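Local coordinates for protein peptidyl tryptophan dihydroxylase (Pseudomonas putida, PDB 7CTQ) that is an FAD-dependent monooxygenase that dihydroxylates a peptidyl tryptophan, a step essential for biogenesis of the cysteine tryptophylquinone cofactor of quinohemoprotein amine dehydrogenase, at residues 314-328 against 337-349. Sequence-based numbering, arbitrary orientation.
Sequences FLRFARIGRDFYGQE and WARRQGWPDMQAL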
loop_
_atom_site.group_PDB
_atom_site.type_symbol
_atom_site.label_atom_id
_atom_site.label_comp_id
_atom_site.label_asym_id
_atom_site.label_seq_id
_atom_site.Cartn_x
_atom_site.Cartn_y
_atom_site.Cartn_z
ATOM N N PHE A 314 1.488 4.276 -6.316
ATOM C CA PHE A 314 1.851 3.019 -6.970
ATOM C C PHE A 314 3.205 3.117 -7.644
ATOM O O PHE A 314 4.073 2.256 -7.464
ATOM C CB PHE A 314 0.785 2.644 -8.003
ATOM C CG PHE A 314 1.146 1.445 -8.854
ATOM C CD1 PHE A 314 0.954 0.143 -8.377
ATOM C CD2 PHE A 314 1.663 1.614 -10.132
ATOM C CE1 PHE A 314 1.271 -0.946 -9.167
ATOM C CE2 PHE A 314 1.991 0.531 -10.920
ATOM C CZ PHE A 314 1.800 -0.754 -10.438
ATOM N N LEU A 315 3.402 4.168 -8.433
ATOM C CA LEU A 315 4.649 4.297 -9.170
ATOM C C LEU A 315 5.825 4.494 -8.228
ATOM O O LEU A 315 6.919 3.959 -8.475
ATOM C CB LEU A 315 4.548 5.452 -10.171
ATOM C CG LEU A 315 3.667 5.156 -11.390
ATOM C CD1 LEU A 315 3.533 6.390 -12.273
ATOM C CD2 LEU A 315 4.225 3.977 -12.204
ATOM N N ARG A 316 5.629 5.259 -7.148
ATOM C CA ARG A 316 6.718 5.461 -6.193
ATOM C C ARG A 316 7.094 4.151 -5.510
ATOM O O ARG A 316 8.276 3.784 -5.437
ATOM C CB ARG A 316 6.339 6.513 -5.153
ATOM C CG ARG A 316 7.432 6.689 -4.092
ATOM C CD ARG A 316 7.034 7.645 -2.980
ATOM N NE ARG A 316 7.941 7.524 -1.840
ATOM C CZ ARG A 316 9.139 8.106 -1.763
ATOM N NH1 ARG A 316 9.590 8.859 -2.765
ATOM N NH2 ARG A 316 9.891 7.934 -0.680
ATOM N N PHE A 317 6.097 3.417 -5.013
ATOM C CA PHE A 317 6.408 2.157 -4.355
ATOM C C PHE A 317 6.990 1.146 -5.332
ATOM O O PHE A 317 7.860 0.355 -4.947
ATOM C CB PHE A 317 5.162 1.620 -3.649
ATOM C CG PHE A 317 4.655 2.537 -2.565
ATOM C CD1 PHE A 317 5.558 3.273 -1.790
ATOM C CD2 PHE A 317 3.284 2.697 -2.342
ATOM C CE1 PHE A 317 5.115 4.126 -0.803
ATOM C CE2 PHE A 317 2.821 3.557 -1.348
ATOM C CZ PHE A 317 3.734 4.274 -0.574
ATOM N N ALA A 318 6.555 1.172 -6.598
ATOM C CA ALA A 318 7.108 0.256 -7.597
ATOM C C ALA A 318 8.588 0.526 -7.829
ATOM O O ALA A 318 9.382 -0.409 -8.005
ATOM C CB ALA A 318 6.340 0.379 -8.915
ATOM N N ARG A 319 8.970 1.805 -7.860
ATOM C CA ARG A 319 10.368 2.166 -8.070
ATOM C C ARG A 319 11.215 1.886 -6.840
ATOM O O ARG A 319 12.396 1.545 -6.965
ATOM C CB ARG A 319 10.480 3.643 -8.446
ATOM C CG ARG A 319 9.945 3.947 -9.835
ATOM C CD ARG A 319 10.007 5.451 -10.179
ATOM N NE ARG A 319 9.395 5.682 -11.485
ATOM C CZ ARG A 319 8.330 6.449 -11.715
ATOM N NH1 ARG A 319 7.729 7.104 -10.727
ATOM N NH2 ARG A 319 7.871 6.566 -12.950
ATOM N N ILE A 320 10.645 2.052 -5.653
ATOM C CA ILE A 320 11.366 1.689 -4.444
ATOM C C ILE A 320 11.672 0.202 -4.455
ATOM O O ILE A 320 12.797 -0.219 -4.164
ATOM C CB ILE A 320 10.559 2.109 -3.207
ATOM C CG1 ILE A 320 10.665 3.627 -3.033
ATOM C CG2 ILE A 320 11.060 1.373 -1.968
ATOM C CD1 ILE A 320 9.832 4.179 -1.918
ATOM N N GLY A 321 10.690 -0.611 -4.849
ATOM C CA GLY A 321 10.920 -2.041 -4.957
ATOM C C GLY A 321 11.954 -2.382 -6.008
ATOM O O GLY A 321 12.830 -3.225 -5.780
ATOM N N ARG A 322 11.894 -1.698 -7.157
ATOM C CA ARG A 322 12.880 -1.902 -8.213
ATOM C C ARG A 322 14.300 -1.712 -7.692
ATOM O O ARG A 322 15.202 -2.501 -8.005
ATOM C CB ARG A 322 12.607 -0.931 -9.362
ATOM C CG ARG A 322 13.748 -0.828 -10.371
ATOM C CD ARG A 322 13.708 0.500 -11.108
ATOM N NE ARG A 322 14.094 1.594 -10.228
ATOM C CZ ARG A 322 13.797 2.871 -10.451
ATOM N NH1 ARG A 322 13.113 3.219 -11.536
ATOM N NH2 ARG A 322 14.186 3.800 -9.586
ATOM N N ASP A 323 14.520 -0.651 -6.909
ATOM C CA ASP A 323 15.850 -0.374 -6.378
ATOM C C ASP A 323 16.315 -1.476 -5.433
ATOM O O ASP A 323 17.514 -1.771 -5.373
ATOM C CB ASP A 323 15.856 0.976 -5.665
ATOM C CG ASP A 323 15.726 2.148 -6.629
ATOM O OD1 ASP A 323 15.706 1.905 -7.849
ATOM O OD2 ASP A 323 15.618 3.308 -6.169
ATOM N N PHE A 324 15.394 -2.091 -4.683
ATOM C CA PHE A 324 15.767 -3.273 -3.910
ATOM C C PHE A 324 16.219 -4.395 -4.835
ATOM O O PHE A 324 17.281 -4.989 -4.628
ATOM C CB PHE A 324 14.606 -3.735 -3.027
ATOM C CG PHE A 324 14.390 -2.882 -1.820
ATOM C CD1 PHE A 324 15.445 -2.546 -0.993
ATOM C CD2 PHE A 324 13.131 -2.383 -1.525
ATOM C CE1 PHE A 324 15.240 -1.737 0.115
ATOM C CE2 PHE A 324 12.923 -1.580 -0.425
ATOM C CZ PHE A 324 13.973 -1.265 0.402
ATOM N N TYR A 325 15.430 -4.691 -5.875
ATOM C CA TYR A 325 15.853 -5.695 -6.851
ATOM C C TYR A 325 17.213 -5.343 -7.441
ATOM O O TYR A 325 18.048 -6.226 -7.682
ATOM C CB TYR A 325 14.807 -5.833 -7.966
ATOM C CG TYR A 325 13.611 -6.701 -7.612
ATOM C CD1 TYR A 325 13.752 -8.079 -7.383
ATOM C CD2 TYR A 325 12.331 -6.157 -7.517
ATOM C CE1 TYR A 325 12.640 -8.886 -7.071
ATOM C CE2 TYR A 325 11.219 -6.964 -7.203
ATOM C CZ TYR A 325 11.386 -8.321 -6.978
ATOM O OH TYR A 325 10.292 -9.109 -6.661
ATOM N N GLY A 326 17.459 -4.052 -7.670
ATOM C CA GLY A 326 18.708 -3.641 -8.279
ATOM C C GLY A 326 19.913 -3.791 -7.373
ATOM O O GLY A 326 21.046 -3.852 -7.869
ATOM N N GLN A 327 19.703 -3.818 -6.055
ATOM C CA GLN A 327 20.827 -4.053 -5.148
ATOM C C GLN A 327 21.443 -5.437 -5.337
ATOM O O GLN A 327 22.620 -5.631 -5.009
ATOM C CB GLN A 327 20.383 -3.859 -3.697
ATOM C CG GLN A 327 20.304 -2.392 -3.304
ATOM C CD GLN A 327 20.074 -2.173 -1.823
ATOM O OE1 GLN A 327 18.954 -2.313 -1.325
ATOM N NE2 GLN A 327 21.138 -1.811 -1.107
ATOM N N GLU A 328 20.688 -6.395 -5.869
ATOM C CA GLU A 328 21.215 -7.727 -6.168
ATOM C C GLU A 328 21.958 -7.659 -7.498
ATOM O O GLU A 328 21.349 -7.686 -8.570
ATOM C CB GLU A 328 20.086 -8.753 -6.193
ATOM C CG GLU A 328 20.501 -10.119 -6.681
ATOM C CD GLU A 328 21.633 -10.722 -5.862
ATOM O OE1 GLU A 328 22.797 -10.656 -6.302
ATOM O OE2 GLU A 328 21.348 -11.254 -4.772
ATOM N N TRP A 337 15.327 -11.431 -12.488
ATOM C CA TRP A 337 15.933 -10.241 -11.907
ATOM C C TRP A 337 15.988 -9.092 -12.910
ATOM O O TRP A 337 15.585 -7.968 -12.594
ATOM C CB TRP A 337 17.334 -10.588 -11.398
ATOM C CG TRP A 337 17.299 -11.525 -10.218
ATOM C CD1 TRP A 337 17.399 -12.893 -10.241
ATOM C CD2 TRP A 337 17.133 -11.160 -8.848
ATOM N NE1 TRP A 337 17.318 -13.396 -8.963
ATOM C CE2 TRP A 337 17.151 -12.353 -8.089
ATOM C CE3 TRP A 337 16.973 -9.940 -8.184
ATOM C CZ2 TRP A 337 17.011 -12.356 -6.702
ATOM C CZ3 TRP A 337 16.846 -9.944 -6.802
ATOM C CH2 TRP A 337 16.860 -11.143 -6.076
ATOM N N ALA A 338 16.478 -9.366 -14.123
ATOM C CA ALA A 338 16.555 -8.342 -15.167
ATOM C C ALA A 338 15.196 -7.706 -15.424
ATOM O O ALA A 338 15.080 -6.481 -15.521
ATOM C CB ALA A 338 17.108 -8.950 -16.454
ATOM N N ARG A 339 14.150 -8.524 -15.528
ATOM C CA ARG A 339 12.811 -7.980 -15.730
ATOM C C ARG A 339 12.398 -7.079 -14.567
ATOM O O ARG A 339 11.760 -6.040 -14.773
ATOM C CB ARG A 339 11.819 -9.129 -15.925
ATOM C CG ARG A 339 10.349 -8.738 -15.906
ATOM C CD ARG A 339 9.810 -8.418 -17.300
ATOM N NE ARG A 339 9.285 -9.589 -18.001
ATOM C CZ ARG A 339 7.995 -9.907 -18.088
ATOM N NH1 ARG A 339 7.622 -10.990 -18.755
ATOM N NH2 ARG A 339 7.076 -9.150 -17.510
ATOM N N ARG A 340 12.780 -7.437 -13.338
ATOM C CA ARG A 340 12.349 -6.673 -12.173
ATOM C C ARG A 340 13.258 -5.498 -11.829
ATOM O O ARG A 340 12.815 -4.561 -11.151
ATOM C CB ARG A 340 12.201 -7.620 -10.979
ATOM C CG ARG A 340 10.860 -8.328 -11.059
ATOM C CD ARG A 340 10.791 -9.690 -10.381
ATOM N NE ARG A 340 9.486 -10.261 -10.691
ATOM C CZ ARG A 340 9.230 -10.999 -11.766
ATOM N NH1 ARG A 340 10.212 -11.297 -12.611
ATOM N NH2 ARG A 340 7.998 -11.448 -11.985
ATOM N N GLN A 341 14.490 -5.494 -12.310
ATOM C CA GLN A 341 15.383 -4.376 -12.069
ATOM C C GLN A 341 15.137 -3.203 -13.015
ATOM O O GLN A 341 15.690 -2.116 -12.793
ATOM C CB GLN A 341 16.829 -4.866 -12.167
ATOM C CG GLN A 341 17.205 -5.783 -10.997
ATOM C CD GLN A 341 18.482 -6.575 -11.244
ATOM O OE1 GLN A 341 18.868 -6.796 -12.387
ATOM N NE2 GLN A 341 19.126 -7.026 -10.167
ATOM N N GLY A 342 14.317 -3.388 -14.047
ATOM C CA GLY A 342 14.018 -2.319 -14.980
ATOM C C GLY A 342 12.554 -1.925 -14.990
ATOM O O GLY A 342 12.123 -1.140 -15.843
ATOM N N TRP A 343 11.775 -2.457 -14.043
ATOM C CA TRP A 343 10.353 -2.151 -13.992
ATOM C C TRP A 343 10.044 -1.273 -12.780
ATOM O O TRP A 343 10.597 -1.508 -11.700
ATOM C CB TRP A 343 9.504 -3.435 -13.921
ATOM C CG TRP A 343 8.068 -3.118 -14.116
ATOM C CD1 TRP A 343 7.406 -2.990 -15.315
ATOM C CD2 TRP A 343 7.125 -2.792 -13.097
ATOM N NE1 TRP A 343 6.094 -2.633 -15.088
ATOM C CE2 TRP A 343 5.896 -2.505 -13.739
ATOM C CE3 TRP A 343 7.184 -2.745 -11.699
ATOM C CZ2 TRP A 343 4.750 -2.162 -13.030
ATOM C CZ3 TRP A 343 6.040 -2.418 -10.999
ATOM C CH2 TRP A 343 4.839 -2.129 -11.668
ATOM N N PRO A 344 9.152 -0.263 -12.905
ATOM C CA PRO A 344 8.328 0.134 -14.060
ATOM C C PRO A 344 9.104 0.862 -15.163
ATOM O O PRO A 344 8.693 0.839 -16.327
ATOM C CB PRO A 344 7.279 1.059 -13.429
ATOM C CG PRO A 344 7.975 1.657 -12.249
ATOM C CD PRO A 344 8.855 0.561 -11.716
ATOM N N ASP A 345 10.219 1.483 -14.796
ATOM C CA ASP A 345 11.076 2.212 -15.732
ATOM C C ASP A 345 12.432 2.392 -15.048
ATOM O O ASP A 345 12.694 1.774 -14.010
ATOM C CB ASP A 345 10.435 3.554 -16.116
ATOM C CG ASP A 345 9.916 4.310 -14.902
ATOM O OD1 ASP A 345 10.659 4.395 -13.897
ATOM O OD2 ASP A 345 8.771 4.810 -14.940
ATOM N N MET A 346 13.276 3.272 -15.590
ATOM C CA MET A 346 14.543 3.580 -14.936
ATOM C C MET A 346 14.574 4.985 -14.342
ATOM O O MET A 346 15.652 5.511 -14.056
ATOM C CB MET A 346 15.710 3.384 -15.903
ATOM C CG MET A 346 16.057 1.927 -16.198
ATOM S SD MET A 346 16.120 0.819 -14.768
ATOM C CE MET A 346 17.260 1.655 -13.670
ATOM N N GLN A 347 13.416 5.589 -14.109
ATOM C CA GLN A 347 13.384 6.933 -13.549
ATOM C C GLN A 347 13.864 6.923 -12.101
ATOM O O GLN A 347 13.470 6.060 -11.306
ATOM C CB GLN A 347 11.967 7.498 -13.640
ATOM C CG GLN A 347 11.757 8.793 -12.884
ATOM C CD GLN A 347 10.458 9.475 -13.269
ATOM O OE1 GLN A 347 10.106 9.544 -14.448
ATOM N NE2 GLN A 347 9.726 9.967 -12.272
ATOM N N ALA A 348 14.719 7.885 -11.758
ATOM C CA ALA A 348 15.170 8.019 -10.378
ATOM C C ALA A 348 13.993 8.370 -9.468
ATOM O O ALA A 348 12.978 8.924 -9.907
ATOM C CB ALA A 348 16.262 9.085 -10.274
ATOM N N LEU A 349 14.132 8.039 -8.179
ATOM C CA LEU A 349 13.070 8.361 -7.218
ATOM C C LEU A 349 12.888 9.866 -7.037
ATOM O O LEU A 349 11.760 10.332 -6.823
ATOM C CB LEU A 349 13.351 7.708 -5.863
ATOM C CG LEU A 349 12.650 6.384 -5.536
ATOM C CD1 LEU A 349 11.128 6.491 -5.675
ATOM C CD2 LEU A 349 13.183 5.267 -6.409
HETATM O O HOH W 1 16.185 5.491 -7.575
#
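Trp-337 takes Glu-328 CG over one face, 3.7 Å from the centroid of its six-membered ring, in a CH-pi contact. The same ring lies at the edge of Tyr-325. Arg-340 lays its aliphatic chain over one face of Tyr-325, CB nearly above the ring centre. Their polar ends have outside partners: Tyr-325 OH hydrogen-bonds to Asp-268; Arg-340 hydrogen-bonds to Thr-158 and salt-bridges Asp-201. The Tyr-325 side chain is about 10 Å from FAD. Gln-341 NE2 gives a nearly straight bond to Tyr-325 O (2.8 Å), from above the carbonyl plane, and a weak one to Glu-328 O. Trp-343 CZ3 packs on Ala-318 CB (3.5 Å), while CH2 meets Phe-314 CZ. After a cis peptide, Pro-344 touches Ala-318 CB and Arg-319 CG. Arg-319 grips Asp-345 side-on in a salt bridge: NE reaches OD1 (3.0 Å) and NH2 reaches OD2 (2.8 Å), guanidinium and carboxylate nearly coplanar. OD1 also takes Gln-347 N, forming an Asx turn. The Gln-347 amide stacks over the Arg-319 guanidinium. Arg-322, bent at chi3 (71°), brings NH1 and NH2 end-on to Gln-347 O, each at 2.9 Å; NH1 also bonds to Asp-345 O, and NE and NH2 salt-bridge Asp-323 OD1. Both salt bridges belong to one network. A leucine in place of Arg-322 would probably leave both loop carbonyls and Asp-323 without these donors. From Gly-326 the chain runs to Ala-318, then turns back; Leu-349 CD1 packs on Ile-320 CG1 (3.9 Å). Segment 337-341 crosses 314-327 at 141°, broadly antiparallel. Strand 67-76 borders Glu-328; strand 153-154 touches Phe-314 and Leu-315.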